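Local coordinates for hypothetical protein SpyM3_0169 (Streptococcus pyogenes, PDB 1PG6) that is of unknown function but belongs to the AIM24 family of the cupin clan and binds calcium ions in the crystal, at residues 109-114 against 187-192; 170-175 against 215-220. All coordinates share one frame; numbering follows the deposited sequence.

Interaction 1 of 2, residues 109-114 against 187-192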
loop_
_atom_site.group_PDB
_atom_site.type_symbol
_atom_site.label_atom_id
_atom_site.label_comp_id
_atom_site.label_asym_id
_atom_site.label_seq_id
_atom_site.Cartn_x
_atom_site.Cartn_y
_atom_site.Cartn_z
ATOM N N GLY A 109 -2.106 -14.042 -7.922
ATOM C CA GLY A 109 -2.077 -15.041 -8.976
ATOM C C GLY A 109 -3.294 -14.841 -9.850
ATOM O O GLY A 109 -3.317 -13.936 -10.682
ATOM N N GLU A 110 -4.305 -15.681 -9.656
ATOM C CA GLU A 110 -5.540 -15.576 -10.416
ATOM C C GLU A 110 -6.190 -14.263 -10.014
ATOM O O GLU A 110 -6.989 -13.694 -10.754
ATOM C CB GLU A 110 -6.479 -16.738 -10.085
ATOM C CG GLU A 110 -5.895 -18.125 -10.323
ATOM C CD GLU A 110 -6.939 -19.219 -10.200
ATOM O OE1 GLU A 110 -6.565 -20.412 -10.204
ATOM O OE2 GLU A 110 -8.140 -18.885 -10.105
ATOM N N LYS A 111 -5.843 -13.792 -8.820
ATOM C CA LYS A 111 -6.377 -12.534 -8.318
ATOM C C LYS A 111 -5.241 -11.539 -8.106
ATOM O O LYS A 111 -4.136 -11.913 -7.714
ATOM C CB LYS A 111 -7.131 -12.766 -7.002
ATOM C CG LYS A 111 -8.368 -13.647 -7.150
ATOM C CD LYS A 111 -9.066 -13.886 -5.818
ATOM C CE LYS A 111 -9.691 -12.612 -5.253
ATOM N NZ LYS A 111 -10.896 -12.171 -6.014
ATOM N N GLN A 112 -5.521 -10.275 -8.398
ATOM C CA GLN A 112 -4.556 -9.202 -8.229
ATOM C C GLN A 112 -5.304 -8.062 -7.572
ATOM O O GLN A 112 -6.534 -8.076 -7.514
ATOM C CB GLN A 112 -3.985 -8.741 -9.573
ATOM C CG GLN A 112 -3.164 -9.793 -10.314
ATOM C CD GLN A 112 -1.967 -10.287 -9.519
ATOM O OE1 GLN A 112 -1.343 -9.533 -8.773
ATOM N NE2 GLN A 112 -1.629 -11.559 -9.693
ATOM N N TYR A 113 -4.570 -7.068 -7.087
ATOM C CA TYR A 113 -5.195 -5.946 -6.405
ATOM C C TYR A 113 -4.583 -4.597 -6.727
ATOM O O TYR A 113 -3.461 -4.507 -7.223
ATOM C CB TYR A 113 -5.111 -6.148 -4.887
ATOM C CG TYR A 113 -5.743 -7.427 -4.385
ATOM C CD1 TYR A 113 -5.045 -8.639 -4.418
ATOM C CD2 TYR A 113 -7.061 -7.436 -3.929
ATOM C CE1 TYR A 113 -5.649 -9.829 -4.015
ATOM C CE2 TYR A 113 -7.674 -8.618 -3.529
ATOM C CZ TYR A 113 -6.971 -9.807 -3.575
ATOM O OH TYR A 113 -7.599 -10.974 -3.217
ATOM N N ARG A 114 -5.348 -3.552 -6.429
ATOM C CA ARG A 114 -4.910 -2.179 -6.589
ATOM C C ARG A 114 -4.950 -1.643 -5.155
ATOM O O ARG A 114 -5.775 -2.084 -4.345
ATOM C CB ARG A 114 -5.869 -1.384 -7.483
ATOM C CG ARG A 114 -6.020 -1.941 -8.901
ATOM C CD ARG A 114 -6.774 -0.960 -9.792
ATOM N NE ARG A 114 -7.314 -1.576 -11.012
ATOM C CZ ARG A 114 -6.614 -1.812 -12.119
ATOM N NH1 ARG A 114 -5.329 -1.488 -12.186
ATOM N NH2 ARG A 114 -7.207 -2.368 -13.166
ATOM N N SER A 187 -9.955 -5.516 -5.582
ATOM C CA SER A 187 -9.697 -6.412 -6.708
ATOM C C SER A 187 -9.411 -5.663 -8.001
ATOM O O SER A 187 -10.110 -4.712 -8.352
ATOM C CB SER A 187 -10.885 -7.347 -6.914
ATOM O OG SER A 187 -11.043 -8.228 -5.812
ATOM N N ARG A 188 -8.382 -6.102 -8.715
ATOM C CA ARG A 188 -8.009 -5.463 -9.970
ATOM C C ARG A 188 -9.104 -5.686 -11.007
ATOM O O ARG A 188 -9.285 -4.881 -11.920
ATOM C CB ARG A 188 -6.691 -6.036 -10.481
ATOM C CG ARG A 188 -6.131 -5.279 -11.665
ATOM C CD ARG A 188 -4.891 -5.953 -12.184
ATOM N NE ARG A 188 -5.195 -7.260 -12.745
ATOM C CZ ARG A 188 -4.278 -8.095 -13.218
ATOM N NH1 ARG A 188 -2.995 -7.755 -13.195
ATOM N NH2 ARG A 188 -4.646 -9.269 -13.713
ATOM N N GLU A 189 -9.830 -6.785 -10.841
ATOM C CA GLU A 189 -10.916 -7.169 -11.730
ATOM C C GLU A 189 -12.112 -6.200 -11.686
ATOM O O GLU A 189 -12.936 -6.164 -12.606
ATOM C CB GLU A 189 -11.346 -8.596 -11.372
ATOM C CG GLU A 189 -11.366 -8.853 -9.849
ATOM C CD GLU A 189 -10.321 -9.861 -9.356
ATOM O OE1 GLU A 189 -9.086 -9.643 -9.532
ATOM O OE2 GLU A 189 -10.745 -10.888 -8.759
ATOM N N LEU A 190 -12.204 -5.407 -10.622
ATOM C CA LEU A 190 -13.297 -4.444 -10.475
ATOM C C LEU A 190 -13.071 -3.190 -11.315
ATOM O O LEU A 190 -11.940 -2.859 -11.669
ATOM C CB LEU A 190 -13.442 -4.016 -9.005
ATOM C CG LEU A 190 -14.106 -4.967 -8.006
ATOM C CD1 LEU A 190 -13.788 -4.531 -6.579
ATOM C CD2 LEU A 190 -15.602 -4.975 -8.235
ATOM N N ASP A 191 -14.159 -2.504 -11.646
ATOM C CA ASP A 191 -14.062 -1.256 -12.387
ATOM C C ASP A 191 -14.065 -0.185 -11.304
ATOM O O ASP A 191 -14.906 -0.215 -10.407
ATOM C CB ASP A 191 -15.270 -1.076 -13.307
ATOM C CG ASP A 191 -15.322 -2.118 -14.404
ATOM O OD1 ASP A 191 -15.574 -3.303 -14.096
ATOM O OD2 ASP A 191 -15.102 -1.754 -15.577
ATOM N N TYR A 192 -13.127 0.751 -11.368
ATOM C CA TYR A 192 -13.075 1.790 -10.353
ATOM C C TYR A 192 -12.831 3.162 -10.956
ATOM O O TYR A 192 -12.300 3.287 -12.060
ATOM C CB TYR A 192 -11.976 1.476 -9.337
ATOM C CG TYR A 192 -10.611 1.982 -9.738
ATOM C CD1 TYR A 192 -10.154 3.223 -9.301
ATOM C CD2 TYR A 192 -9.778 1.222 -10.557
ATOM C CE1 TYR A 192 -8.900 3.695 -9.663
ATOM C CE2 TYR A 192 -8.521 1.685 -10.929
ATOM C CZ TYR A 192 -8.086 2.922 -10.475
ATOM O OH TYR A 192 -6.836 3.376 -10.811
HETATM O O HOH W 1 -9.920 -12.681 -10.788
HETATM O O HOH W 2 -8.891 -9.826 -6.529
HETATM O O HOH W 3 -9.793 -2.359 -9.906
HETATM O O HOH W 4 -10.043 -1.899 -13.572
#
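Arg114 reaches over the turn that begins at Ser187 and meets it atom by atom. From a CB that meets nothing of 187-192, the side chain runs out to CG, near Arg188 CA. The chain stays extended from CG to NE, with CD anti to CA (chi2 -169°), which brings CD to 3.4 Å from Tyr192 CE2, the two side chains crossing at about a right angle. NE donates to water 3, which sits in the guanidinium plane and also lies 2.8 Å from Ser187 O. At the tip, Arg188 CG lies over the centre of one guanidinium face, 3.4 Å from Arg114 NH2. NH2 donates to water 4, which hydrogen-bonds to Leu190 O, while NH1 is held by Thr151 on the adjoining strand. Arg188 in turn lays its own guanidinium alongside Gln112, whose CG sits over the centre of that group, 3.5 Å from Arg188 NH1. The backbones also join here: Arg188 N donates to Gln112 O at 3.0 Å, nearly straight at 165°. Lys111 NZ forms a salt bridge with Glu189 OE2 at 3.0 Å, approaching from above the carboxylate plane, and a second with Glu219. Tyr113 and Ser187 form an antiparallel non-hydrogen-bonded pair whose side chains diverge. The 187-190 segment is a type I beta turn linking strand 183-187 to strand 191-195, carrying the chain from one antiparallel sheet to the next in this mainly beta, cupin-clan protein.

Interaction 2 of 2, residues 170-175 against 215-220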
loop_
_atom_site.group_PDB
_atom_site.type_symbol
_atom_site.label_atom_id
_atom_site.label_comp_id
_atom_site.label_asym_id
_atom_site.label_seq_id
_atom_site.Cartn_x
_atom_site.Cartn_y
_atom_site.Cartn_z
ATOM N N THR A 170 -17.724 -7.457 -0.326
ATOM C CA THR A 170 -17.748 -8.196 -1.578
ATOM C C THR A 170 -18.833 -7.666 -2.503
ATOM O O THR A 170 -19.999 -7.588 -2.119
ATOM C CB THR A 170 -17.997 -9.701 -1.331
ATOM O OG1 THR A 170 -16.923 -10.242 -0.551
ATOM C CG2 THR A 170 -18.081 -10.453 -2.652
ATOM N N LEU A 171 -18.438 -7.277 -3.711
ATOM C CA LEU A 171 -19.387 -6.792 -4.705
ATOM C C LEU A 171 -19.676 -7.960 -5.639
ATOM O O LEU A 171 -18.757 -8.659 -6.063
ATOM C CB LEU A 171 -18.804 -5.623 -5.507
ATOM C CG LEU A 171 -19.097 -4.205 -5.006
ATOM C CD1 LEU A 171 -18.468 -3.188 -5.951
ATOM C CD2 LEU A 171 -20.601 -3.989 -4.944
ATOM N N ASP A 172 -20.950 -8.174 -5.952
ATOM C CA ASP A 172 -21.334 -9.279 -6.823
ATOM C C ASP A 172 -21.901 -8.806 -8.158
ATOM O O ASP A 172 -22.797 -9.438 -8.722
ATOM C CB ASP A 172 -22.351 -10.175 -6.110
ATOM C CG ASP A 172 -22.548 -11.502 -6.812
ATOM O OD1 ASP A 172 -21.532 -12.141 -7.161
ATOM O OD2 ASP A 172 -23.713 -11.910 -7.011
ATOM N N GLY A 173 -21.371 -7.698 -8.665
ATOM C CA GLY A 173 -21.833 -7.175 -9.938
ATOM C C GLY A 173 -22.403 -5.774 -9.860
ATOM O O GLY A 173 -22.505 -5.082 -10.874
ATOM N N GLY A 174 -22.770 -5.356 -8.654
ATOM C CA GLY A 174 -23.342 -4.036 -8.465
ATOM C C GLY A 174 -22.318 -2.922 -8.363
ATOM O O GLY A 174 -21.172 -3.072 -8.785
ATOM N N THR A 175 -22.733 -1.797 -7.796
ATOM C CA THR A 175 -21.843 -0.655 -7.649
ATOM C C THR A 175 -21.855 -0.114 -6.226
ATOM O O THR A 175 -22.812 -0.309 -5.479
ATOM C CB THR A 175 -22.243 0.480 -8.615
ATOM O OG1 THR A 175 -21.299 1.554 -8.513
ATOM C CG2 THR A 175 -23.628 0.998 -8.272
ATOM N N ARG A 215 -17.429 -0.843 -9.541
ATOM C CA ARG A 215 -18.471 -1.537 -10.294
ATOM C C ARG A 215 -17.956 -2.904 -10.736
ATOM O O ARG A 215 -16.834 -3.016 -11.226
ATOM C CB ARG A 215 -18.864 -0.721 -11.531
ATOM C CG ARG A 215 -19.248 0.716 -11.238
ATOM C CD ARG A 215 -19.627 1.467 -12.506
ATOM N NE ARG A 215 -20.054 2.832 -12.213
ATOM C CZ ARG A 215 -20.639 3.639 -13.091
ATOM N NH1 ARG A 215 -20.873 3.224 -14.332
ATOM N NH2 ARG A 215 -20.992 4.865 -12.727
ATOM N N GLY A 216 -18.769 -3.940 -10.553
ATOM C CA GLY A 216 -18.362 -5.272 -10.970
ATOM C C GLY A 216 -18.302 -6.318 -9.872
ATOM O O GLY A 216 -19.031 -6.245 -8.883
ATOM N N HIS A 217 -17.425 -7.301 -10.059
ATOM C CA HIS A 217 -17.247 -8.381 -9.098
ATOM C C HIS A 217 -15.853 -8.325 -8.488
ATOM O O HIS A 217 -14.859 -8.191 -9.201
ATOM C CB HIS A 217 -17.432 -9.743 -9.773
ATOM C CG HIS A 217 -18.792 -9.953 -10.355
ATOM N ND1 HIS A 217 -19.229 -9.299 -11.487
ATOM C CD2 HIS A 217 -19.816 -10.746 -9.960
ATOM C CE1 HIS A 217 -20.462 -9.681 -11.765
ATOM N NE2 HIS A 217 -20.843 -10.558 -10.854
ATOM N N GLY A 218 -15.782 -8.445 -7.167
ATOM C CA GLY A 218 -14.495 -8.406 -6.497
ATOM C C GLY A 218 -14.595 -7.958 -5.050
ATOM O O GLY A 218 -15.686 -7.674 -4.554
ATOM N N GLU A 219 -13.456 -7.899 -4.368
ATOM C CA GLU A 219 -13.441 -7.479 -2.969
ATOM C C GLU A 219 -12.909 -6.063 -2.796
ATOM O O GLU A 219 -12.066 -5.596 -3.560
ATOM C CB GLU A 219 -12.594 -8.439 -2.128
ATOM C CG GLU A 219 -13.139 -9.857 -2.031
ATOM C CD GLU A 219 -13.095 -10.597 -3.350
ATOM O OE1 GLU A 219 -11.998 -10.669 -3.950
ATOM O OE2 GLU A 219 -14.152 -11.111 -3.781
ATOM N N ILE A 220 -13.425 -5.382 -1.780
ATOM C CA ILE A 220 -13.003 -4.027 -1.459
ATOM C C ILE A 220 -12.647 -4.049 0.021
ATOM O O ILE A 220 -13.467 -4.445 0.844
ATOM C CB ILE A 220 -14.148 -3.014 -1.664
ATOM C CG1 ILE A 220 -14.566 -2.986 -3.136
ATOM C CG2 ILE A 220 -13.706 -1.632 -1.211
ATOM C CD1 ILE A 220 -15.884 -2.285 -3.369
HETATM O O HOH W 5 -15.402 -12.479 -1.811
#
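His217 lays its ring against the backbone of Asp172 and Gly173 at a beta bulge, where two antiparallel segments turn a corner together and pass from one sheet to another. His217 CG stands anti to the carbonyl carbon (chi1 -61°), and the ring takes Gly173 on one face: Gly173 CA makes a CH-pi contact 3.6 Å from the His217 ring centroid, while Gly173 N lies over the ring centre. Asp172 CG is anti to its backbone N (chi1 -167°), and OD1 comes to 3.6 Å from His217 CD2 with carboxylate and ring nearly perpendicular. Before the corner, Leu171 and Gly218 are a hydrogen-bonded pair, with Leu171 N 2.9 Å from Gly218 O; beyond it, Gly216 N donates to Gly174 O at 3.1 Å. Between them the bond from Gly173 N to Gly216 O is weak and bent. The backbone angles of Gly173, Gly216 and Gly218 would press a CB against the preceding carbonyl oxygen. On the sheet face bearing Leu171, its CD1 packs 3.8 Å from Ile220 CD1, with Leu190 and Phe214 also touching both side chains. Past the corner, Thr175 runs beside Arg215, and its OG1, also bonded to Phe214 O, approaches Arg215 CG. Thr170 and Glu219 likewise lie side by side; Glu219 OE1 is salt-bridged to Lys111, and water 5, 3.0 Å from Thr170 OG1, donates to Glu219 OE2 at 2.7 Å.

Overall arrangement
Interactions 1 and 2 lie about 11 Å apart, centre to centre, and their segments alternate along the chain. Three of the four segments, 187-192, 170-175 and 215-220, lie where the chain passes between the six-stranded sheet containing 113-116 and the three-stranded sheet; 109-114 instead leads into 113-116 from strand 103-108. The interactions join directly at three points. Lys111 NZ forms a salt bridge with Glu219 OE1 at 2.8 Å, Asp191 O lies 2.7 Å from Arg215 N in a probable backbone hydrogen bond, and Leu190 CD2 packs 3.4 Å from Gly216 C. The segments include none of the calcium ligands Gly41 and Met43 of one site or Thr99, Asn161 and Ser162 of the other.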